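Local coordinates for protein transketolase (Campylobacter jejuni, PDB 3L84) that belongs to the transketolase family of thiamine diphosphate-dependent enzymes and forms a dimer of two copies of the same chain, at residues Ile159-Ser165 against Arg390-Ala396; Phe358-Asp364 against Lys383-Ile389. All coordinates share one frame. Residue numbers count along the deposited sequence, not the author numbering.

Contact 1 (Ile159-Ser165 against Arg390-Ala396); sequences ISYEACS and REHAMAA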
loop_
_atom_site.group_PDB
_atom_site.type_symbol
_atom_site.label_atom_id
_atom_site.label_comp_id
_atom_site.label_asym_id
_atom_site.label_seq_id
_atom_site.Cartn_x
_atom_site.Cartn_y
_atom_site.Cartn_z
ATOM N N ILE A 159 1.036 8.248 5.133
ATOM C CA ILE A 159 2.091 7.732 6.023
ATOM C C ILE A 159 2.672 8.857 6.901
ATOM O O ILE A 159 3.108 8.602 8.029
ATOM C CB ILE A 159 3.159 7.020 5.240
ATOM C CG1 ILE A 159 4.011 6.142 6.133
ATOM C CG2 ILE A 159 3.985 8.000 4.382
ATOM C CD1 ILE A 159 5.131 5.376 5.384
ATOM N N SER A 160 2.686 10.098 6.404
ATOM C CA SER A 160 3.219 11.186 7.199
ATOM C C SER A 160 2.341 11.460 8.433
ATOM O O SER A 160 2.850 11.639 9.537
ATOM C CB SER A 160 3.374 12.464 6.353
ATOM O OG SER A 160 2.127 13.073 5.993
ATOM N N TYR A 161 1.019 11.440 8.243
ATOM C CA TYR A 161 0.095 11.672 9.332
ATOM C C TYR A 161 0.213 10.547 10.375
ATOM O O TYR A 161 0.204 10.771 11.584
ATOM C CB TYR A 161 -1.355 11.720 8.847
ATOM C CG TYR A 161 -1.716 12.783 7.854
ATOM C CD1 TYR A 161 -2.351 13.941 8.264
ATOM C CD2 TYR A 161 -1.554 12.587 6.490
ATOM C CE1 TYR A 161 -2.781 14.889 7.332
ATOM C CE2 TYR A 161 -1.955 13.518 5.556
ATOM C CZ TYR A 161 -2.602 14.661 5.984
ATOM O OH TYR A 161 -3.034 15.563 5.019
ATOM N N GLU A 162 0.357 9.316 9.872
ATOM C CA GLU A 162 0.477 8.167 10.779
ATOM C C GLU A 162 1.702 8.290 11.618
ATOM O O GLU A 162 1.658 8.093 12.837
ATOM C CB GLU A 162 0.620 6.882 9.948
ATOM C CG GLU A 162 -0.619 6.366 9.166
ATOM C CD GLU A 162 -0.358 5.092 8.392
ATOM O OE1 GLU A 162 0.694 4.449 8.559
ATOM O OE2 GLU A 162 -1.213 4.700 7.566
ATOM N N ALA A 163 2.841 8.564 10.996
ATOM C CA ALA A 163 4.084 8.624 11.759
ATOM C C ALA A 163 4.128 9.792 12.733
ATOM O O ALA A 163 4.601 9.668 13.862
ATOM C CB ALA A 163 5.281 8.707 10.798
ATOM N N CYS A 164 3.627 10.928 12.287
ATOM C CA CYS A 164 3.628 12.105 13.147
ATOM C C CYS A 164 2.653 11.927 14.326
ATOM O O CYS A 164 2.883 12.465 15.409
ATOM C CB CYS A 164 3.321 13.340 12.349
ATOM S SG CYS A 164 4.704 13.800 11.236
ATOM N N SER A 165 1.597 11.146 14.137
ATOM C CA SER A 165 0.719 10.785 15.231
ATOM C C SER A 165 1.536 10.108 16.325
ATOM O O SER A 165 1.472 10.490 17.494
ATOM C CB SER A 165 -0.390 9.850 14.734
ATOM O OG SER A 165 -1.425 9.734 15.726
ATOM N N ARG A 390 -1.594 1.343 11.865
ATOM C CA ARG A 390 -0.686 2.148 11.067
ATOM C C ARG A 390 0.349 1.260 10.403
ATOM O O ARG A 390 1.550 1.329 10.666
ATOM C CB ARG A 390 0.040 3.190 11.950
ATOM C CG ARG A 390 -0.843 4.168 12.694
ATOM C CD ARG A 390 0.022 5.128 13.476
ATOM N NE ARG A 390 -0.722 6.049 14.325
ATOM C CZ ARG A 390 -0.946 5.883 15.619
ATOM N NH1 ARG A 390 -0.519 4.834 16.289
ATOM N NH2 ARG A 390 -1.591 6.842 16.272
ATOM N N GLU A 391 -0.097 0.361 9.570
ATOM C CA GLU A 391 0.813 -0.625 9.000
ATOM C C GLU A 391 1.960 0.027 8.256
ATOM O O GLU A 391 3.112 -0.397 8.364
ATOM C CB GLU A 391 0.098 -1.610 8.062
ATOM C CG GLU A 391 -0.940 -2.498 8.695
ATOM C CD GLU A 391 -2.311 -1.861 8.763
ATOM O OE1 GLU A 391 -2.507 -0.695 8.309
ATOM O OE2 GLU A 391 -3.235 -2.547 9.267
ATOM N N HIS A 392 1.636 1.024 7.453
ATOM C CA HIS A 392 2.647 1.609 6.569
ATOM C C HIS A 392 3.712 2.338 7.373
ATOM O O HIS A 392 4.910 2.101 7.194
ATOM C CB HIS A 392 1.968 2.497 5.560
ATOM C CG HIS A 392 2.726 2.836 4.332
ATOM N ND1 HIS A 392 3.930 2.312 3.924
ATOM C CD2 HIS A 392 2.314 3.678 3.352
ATOM C CE1 HIS A 392 4.234 2.842 2.730
ATOM N NE2 HIS A 392 3.290 3.681 2.393
ATOM N N ALA A 393 3.304 3.228 8.269
ATOM C CA ALA A 393 4.268 3.914 9.130
ATOM C C ALA A 393 5.040 2.903 9.973
ATOM O O ALA A 393 6.225 3.106 10.212
ATOM C CB ALA A 393 3.566 4.959 10.003
HETATM N N MSE A 394 4.395 1.849 10.456
HETATM C CA MSE A 394 5.134 0.836 11.221
HETATM C C MSE A 394 6.334 0.323 10.451
HETATM O O MSE A 394 7.477 0.258 10.961
HETATM C CB MSE A 394 4.219 -0.347 11.573
HETATM C CG MSE A 394 4.956 -1.543 12.126
HETATM SE SE MSE A 394 3.771 -2.999 12.627
HETATM C CE MSE A 394 3.178 -3.509 10.822
ATOM N N ALA A 395 6.097 -0.081 9.210
ATOM C CA ALA A 395 7.216 -0.623 8.426
ATOM C C ALA A 395 8.297 0.427 8.148
ATOM O O ALA A 395 9.483 0.108 8.206
ATOM C CB ALA A 395 6.677 -1.229 7.116
ATOM N N ALA A 396 7.937 1.655 7.822
ATOM C CA ALA A 396 8.908 2.718 7.565
ATOM C C ALA A 396 9.673 3.075 8.842
ATOM O O ALA A 396 10.882 3.356 8.814
ATOM C CB ALA A 396 8.222 3.950 6.937
HETATM O O HOH W 1 -1.071 2.063 6.905
#
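Glu162, Ile159 and Arg390 carry most of this buried helix-helix contact. The segment axes approach to 8.5 Å and cross at -70°. Glu162 OE1 accepts a hydrogen bond from Ala393 N, 2.9 Å away, in the first turn of helix 391-404; this NH has no helical acceptor. A water bridges His392 N and Glu162 OE2, which also binds Gly158 N of the second subunit. Beside Ala393, Ile159 CD1 lies 3.7 Å from Ala396 CB and 3.6 Å from the ring centroid of His392, a CH-pi contact over the face. Arg390, the N-cap residue, reaches obliquely to the other helix, and its NH2 donates to Ser165 OG at 2.9 Å. Arg390 NH1 binds Phe387 O of its own chain. In the second subunit, Ser165 OG binds Glu196 and Arg390 NH1 binds Ala193 O. At the dimer interface the contact joins helix 158-169 of the thiamine diphosphate-binding region to helix 391-404 of the pyrimidine-binding one. Helix 118-137 packs on Ala163 and Ala396, while helix 418-431 and strand 408-414 pack against helix 391-404.

Contact 2 (Phe358-Asp364 against Lys383-Ile389); sequences FLGGSAD and KNIHFGI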
loop_
_atom_site.group_PDB
_atom_site.type_symbol
_atom_site.label_atom_id
_atom_site.label_comp_id
_atom_site.label_asym_id
_atom_site.label_seq_id
_atom_site.Cartn_x
_atom_site.Cartn_y
_atom_site.Cartn_z
ATOM N N PHE A 358 16.703 -6.952 19.933
ATOM C CA PHE A 358 15.557 -7.487 19.206
ATOM C C PHE A 358 14.262 -6.973 19.810
ATOM O O PHE A 358 14.011 -7.162 20.984
ATOM C CB PHE A 358 15.615 -9.006 19.232
ATOM C CG PHE A 358 14.621 -9.671 18.338
ATOM C CD1 PHE A 358 14.943 -10.014 17.020
ATOM C CD2 PHE A 358 13.350 -9.983 18.806
ATOM C CE1 PHE A 358 14.022 -10.644 16.206
ATOM C CE2 PHE A 358 12.428 -10.637 17.972
ATOM C CZ PHE A 358 12.771 -10.944 16.681
ATOM N N LEU A 359 13.414 -6.341 19.009
ATOM C CA LEU A 359 12.178 -5.752 19.507
ATOM C C LEU A 359 11.260 -5.526 18.312
ATOM O O LEU A 359 11.640 -5.738 17.169
ATOM C CB LEU A 359 12.431 -4.445 20.277
ATOM C CG LEU A 359 12.628 -3.140 19.472
ATOM C CD1 LEU A 359 12.865 -1.950 20.460
ATOM C CD2 LEU A 359 13.720 -3.175 18.434
ATOM N N GLY A 360 10.032 -5.127 18.589
ATOM C CA GLY A 360 9.098 -4.868 17.499
ATOM C C GLY A 360 7.696 -4.844 17.997
ATOM O O GLY A 360 7.423 -4.695 19.199
ATOM N N GLY A 361 6.771 -5.026 17.075
ATOM C CA GLY A 361 5.377 -5.009 17.454
ATOM C C GLY A 361 4.468 -5.206 16.286
ATOM O O GLY A 361 4.916 -5.564 15.177
ATOM N N SER A 362 3.191 -4.987 16.553
ATOM C CA SER A 362 2.111 -5.212 15.599
ATOM C C SER A 362 1.336 -3.922 15.406
ATOM O O SER A 362 1.318 -3.015 16.255
ATOM C CB SER A 362 1.184 -6.295 16.194
ATOM O OG SER A 362 0.038 -6.519 15.364
ATOM N N ALA A 363 0.644 -3.856 14.273
ATOM C CA ALA A 363 -0.273 -2.766 13.983
ATOM C C ALA A 363 -1.647 -3.055 14.572
ATOM O O ALA A 363 -2.599 -3.423 13.878
ATOM C CB ALA A 363 -0.347 -2.499 12.444
ATOM N N ASP A 364 -1.724 -2.986 15.893
ATOM C CA ASP A 364 -2.915 -3.242 16.684
ATOM C C ASP A 364 -3.467 -4.645 16.532
ATOM O O ASP A 364 -4.680 -4.826 16.568
ATOM C CB ASP A 364 -4.053 -2.255 16.413
ATOM C CG ASP A 364 -5.133 -2.262 17.518
ATOM O OD1 ASP A 364 -4.754 -2.239 18.704
ATOM O OD2 ASP A 364 -6.344 -2.299 17.187
ATOM N N LYS A 383 10.184 -3.689 25.363
ATOM C CA LYS A 383 10.416 -4.112 23.997
ATOM C C LYS A 383 9.194 -4.114 23.083
ATOM O O LYS A 383 9.367 -4.138 21.872
ATOM C CB LYS A 383 10.952 -5.540 23.982
ATOM C CG LYS A 383 12.382 -5.691 24.461
ATOM C CD LYS A 383 12.811 -7.115 24.139
ATOM C CE LYS A 383 14.225 -7.424 24.501
ATOM N NZ LYS A 383 15.245 -7.551 23.453
ATOM N N ASN A 384 7.988 -4.171 23.627
ATOM C CA ASN A 384 6.786 -4.262 22.820
ATOM C C ASN A 384 6.369 -2.880 22.321
ATOM O O ASN A 384 6.115 -1.997 23.136
ATOM C CB ASN A 384 5.640 -4.878 23.628
ATOM C CG ASN A 384 5.880 -6.315 23.968
ATOM O OD1 ASN A 384 5.757 -7.177 23.088
ATOM N ND2 ASN A 384 6.178 -6.616 25.228
ATOM N N ILE A 385 6.335 -2.676 21.010
ATOM C CA ILE A 385 5.866 -1.454 20.403
ATOM C C ILE A 385 4.430 -1.580 19.948
ATOM O O ILE A 385 4.099 -2.534 19.275
ATOM C CB ILE A 385 6.764 -0.999 19.264
ATOM C CG1 ILE A 385 8.212 -0.891 19.748
ATOM C CG2 ILE A 385 6.272 0.366 18.688
ATOM C CD1 ILE A 385 9.236 -0.660 18.629
ATOM N N HIS A 386 3.598 -0.630 20.324
ATOM C CA HIS A 386 2.183 -0.581 19.954
ATOM C C HIS A 386 2.053 0.423 18.824
ATOM O O HIS A 386 1.936 1.626 19.035
ATOM C CB HIS A 386 1.354 -0.233 21.187
ATOM C CG HIS A 386 1.449 -1.289 22.235
ATOM N ND1 HIS A 386 2.230 -1.201 23.372
ATOM C CD2 HIS A 386 0.940 -2.540 22.224
ATOM C CE1 HIS A 386 2.145 -2.350 24.037
ATOM N NE2 HIS A 386 1.359 -3.171 23.368
ATOM N N PHE A 387 2.097 -0.074 17.596
ATOM C CA PHE A 387 2.102 0.822 16.433
ATOM C C PHE A 387 0.761 1.456 16.137
ATOM O O PHE A 387 0.680 2.427 15.376
ATOM C CB PHE A 387 2.642 0.094 15.213
ATOM C CG PHE A 387 4.122 -0.132 15.268
ATOM C CD1 PHE A 387 5.000 0.880 14.933
ATOM C CD2 PHE A 387 4.643 -1.368 15.611
ATOM C CE1 PHE A 387 6.361 0.644 14.964
ATOM C CE2 PHE A 387 5.987 -1.584 15.657
ATOM C CZ PHE A 387 6.851 -0.568 15.342
ATOM N N GLY A 388 -0.297 0.917 16.708
ATOM C CA GLY A 388 -1.623 1.314 16.336
ATOM C C GLY A 388 -1.991 0.779 14.956
ATOM O O GLY A 388 -1.308 -0.064 14.393
ATOM N N ILE A 389 -3.071 1.313 14.378
ATOM C CA ILE A 389 -3.602 0.827 13.103
ATOM C C ILE A 389 -2.902 1.623 12.002
ATOM O O ILE A 389 -3.495 2.460 11.313
ATOM C CB ILE A 389 -5.121 0.837 13.019
ATOM C CG1 ILE A 389 -5.772 0.149 14.248
ATOM C CG2 ILE A 389 -5.569 0.096 11.756
ATOM C CD1 ILE A 389 -5.928 1.013 15.532
HETATM O O HOH W 2 2.136 -4.574 19.251
HETATM O O HOH W 3 -0.798 -1.233 18.492
#
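Strand 358-362 pairs in parallel with the short, weakly bonded strand 384-386. The firm backbone bond is Ile385 N to Gly360 O, at 2.9 Å and nearly straight. On the other side of Asn384, Gly360 N gives a weak bond to Lys383 O at 3.5 Å. Further on, Phe387 N gives another weak bond to Ser362 O at 3.3 Å. Ser362 N and Ile385 O are 3.8 Å apart, and a water bridges them, 2.9 Å from Ser362 N and 2.8 Å from Ile385 O. Gly361 CA also comes within 3.3 Å of Ile385 O, in a CA-H...O contact. A CB on Gly361 would clash with that oxygen, so glycine fits here. A second water accepts from Gly388 N at 2.8 Å and weakly from Asp364 N at 3.3 Å. An inverse gamma turn centred on Ala363 ends the strand: Asp364 N also gives a weak bond to Ser362 O at 3.1 Å.

Lys383 NZ donates to Phe358 O at 2.8 Å and also to Ala352 O. Asn384 binds Leu373 N and Gly377 O, Ser362 OG binds Leu365 N, and the Asp364 carboxylate accepts from Ser185, Ile186 and Glu187 of the second subunit.

The pair belongs to a beta-alpha-beta unit with helix 366-369. Strand 384-386 lies at one edge of the parallel sheet, counted within this chain. Strand 358-362 lies between it and strand 408-414. Phe358 packs on helix 340-354, Phe387 on helix 391-404, and Leu359 and Ile385 on helix 118-137.

From the N terminus, contact 1 opens at helix 158-169. The chain then runs on to strand 358-362, where contact 2 opens. Contact 2 closes a short loop at strand 384-386. After a short loop the chain enters helix 391-404, whose start closes the much longer loop of contact 1. Contact 2 thus lies wholly within that longer loop, and the two do not cross. The contacts also touch: Met394 CG packs 3.5 Å from Phe387 CD2, and Glu391 CG 3.8 Å from Ala363 CB. Contact 2 builds the sheet edge of the pyrimidine-binding region; contact 1 ties that region to the thiamine diphosphate-binding one. Both meet the second subunit.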